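Local coordinates for protein fructuronate-tagaturonate epimerase UxaE from Cohnella laeviribosi in complex with 1 glycerol (Cohnella laeviribosi, PDB 6IL9) that probably interconverts fructuronate and tagaturonate as a zinc-containing epimerase built on a TIM barrel, at residues 374-379 and 385-390. Sequence-based numbering, arbitrary orientation.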
# COMPACT_ATOMS: atom_id res chain seq x y z
N GLU A 374 -2.83 14.12 -1.17
CA GLU A 374 -4.12 14.76 -0.94
C GLU A 374 -4.13 15.54 0.37
O GLU A 374 -4.81 16.57 0.46
CB GLU A 374 -5.24 13.74 -0.93
CG GLU A 374 -5.56 13.18 -2.31
CD GLU A 374 -5.91 14.25 -3.33
OE1 GLU A 374 -6.60 15.24 -2.99
OE2 GLU A 374 -5.48 14.09 -4.50
N ALA A 375 -3.39 15.08 1.37
CA ALA A 375 -3.26 15.86 2.61
C ALA A 375 -2.48 17.14 2.36
O ALA A 375 -2.85 18.22 2.85
CB ALA A 375 -2.60 15.01 3.69
N VAL A 376 -1.40 17.04 1.57
CA VAL A 376 -0.64 18.23 1.20
C VAL A 376 -1.52 19.21 0.44
O VAL A 376 -1.46 20.43 0.66
CB VAL A 376 0.60 17.83 0.37
CG1 VAL A 376 1.27 19.09 -0.21
CG2 VAL A 376 1.59 17.05 1.22
N ARG A 377 -2.37 18.70 -0.46
CA ARG A 377 -3.29 19.57 -1.19
C ARG A 377 -4.22 20.32 -0.24
O ARG A 377 -4.49 21.51 -0.44
CB ARG A 377 -4.10 18.74 -2.19
CG ARG A 377 -4.83 19.58 -3.21
CD ARG A 377 -6.00 18.80 -3.81
NE ARG A 377 -5.62 17.57 -4.50
CZ ARG A 377 -5.13 17.51 -5.74
NH1 ARG A 377 -4.92 18.62 -6.43
NH2 ARG A 377 -4.85 16.34 -6.29
N ILE A 378 -4.70 19.66 0.82
CA ILE A 378 -5.51 20.37 1.81
C ILE A 378 -4.72 21.49 2.45
O ILE A 378 -5.25 22.58 2.71
CB ILE A 378 -6.05 19.38 2.87
CG1 ILE A 378 -7.06 18.42 2.25
CG2 ILE A 378 -6.66 20.16 4.06
CD1 ILE A 378 -8.27 19.08 1.66
N VAL A 379 -3.44 21.25 2.76
CA VAL A 379 -2.60 22.29 3.35
C VAL A 379 -2.43 23.45 2.38
O VAL A 379 -2.54 24.62 2.76
CB VAL A 379 -1.24 21.71 3.79
CG1 VAL A 379 -0.31 22.83 4.26
CG2 VAL A 379 -1.43 20.69 4.90
N GLY A 385 0.58 29.41 4.20
CA GLY A 385 1.87 29.69 4.82
C GLY A 385 2.64 28.43 5.15
O GLY A 385 3.87 28.38 4.98
N LEU A 386 1.94 27.40 5.64
CA LEU A 386 2.60 26.13 5.93
C LEU A 386 3.00 25.43 4.64
O LEU A 386 4.11 24.88 4.55
CB LEU A 386 1.68 25.23 6.76
CG LEU A 386 2.22 23.83 7.08
CD1 LEU A 386 3.53 23.91 7.85
CD2 LEU A 386 1.18 23.00 7.85
N TYR A 387 2.13 25.45 3.63
CA TYR A 387 2.49 24.83 2.35
C TYR A 387 3.78 25.43 1.79
O TYR A 387 4.68 24.69 1.36
CB TYR A 387 1.35 24.96 1.32
CG TYR A 387 1.82 24.31 0.04
CD1 TYR A 387 1.70 22.94 -0.14
CD2 TYR A 387 2.49 25.05 -0.93
CE1 TYR A 387 2.19 22.32 -1.28
CE2 TYR A 387 3.00 24.44 -2.07
CZ TYR A 387 2.84 23.08 -2.23
OH TYR A 387 3.35 22.49 -3.37
N ARG A 388 3.88 26.76 1.77
CA ARG A 388 5.08 27.40 1.23
C ARG A 388 6.33 26.95 1.96
O ARG A 388 7.36 26.66 1.33
CB ARG A 388 4.96 28.93 1.31
CG ARG A 388 3.88 29.52 0.45
CD ARG A 388 3.90 31.07 0.51
NE ARG A 388 2.80 31.61 -0.28
CZ ARG A 388 2.87 31.87 -1.58
NH1 ARG A 388 4.01 31.68 -2.25
NH2 ARG A 388 1.81 32.33 -2.21
N ARG A 389 6.27 26.89 3.29
CA ARG A 389 7.44 26.44 4.05
C ARG A 389 7.79 24.99 3.73
O ARG A 389 8.98 24.65 3.60
CB ARG A 389 7.18 26.62 5.54
CG ARG A 389 7.11 28.10 5.96
CD ARG A 389 6.78 28.24 7.42
NE ARG A 389 7.66 27.40 8.23
CZ ARG A 389 7.24 26.50 9.11
NH1 ARG A 389 5.94 26.32 9.31
NH2 ARG A 389 8.12 25.78 9.79
N MET A 390 6.78 24.12 3.61
CA MET A 390 7.04 22.71 3.29
C MET A 390 7.58 22.55 1.87
O MET A 390 8.50 21.77 1.63
CB MET A 390 5.75 21.89 3.48
CG MET A 390 5.25 21.82 4.93
SD MET A 390 3.73 20.83 5.21
CE MET A 390 4.33 19.17 4.86
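Tyr-387 packs against Val-376 and Val-379 at the corner between two consecutive helices, 369-382, which follows the last strand of the TIM barrel, and 384-402. The two short segments run at 125° to each other, their axes 9.4 Å apart at closest approach. CB of Tyr-387 starts beside Val-379, whose CG1 lies 4.0 Å away. With CG anti to the backbone N (chi1 179°), the ring reaches back along helix 369-382 to the preceding turn. There Val-376 CG1 meets its edge near the ring plane, 3.5 Å from CE1 and 3.9 Å from CD1. At the tip, OH hydrogen-bonds to ND1 of His-391, one turn on in its own helix, so a tyrosine can give the corner a long apolar flank and still satisfy its polar end. Leu-438 of helix 432-440 touches both Val-376 and Tyr-387. Valine suits this side of the helix, being apolar and compact, with its methyls carried directly on CB. In Val-379, CG1 is likewise anti to the backbone N (chi1 174°), which brings this one methyl within 3.6 Å of Tyr-387 N and 3.9 Å of Leu-386 CD2.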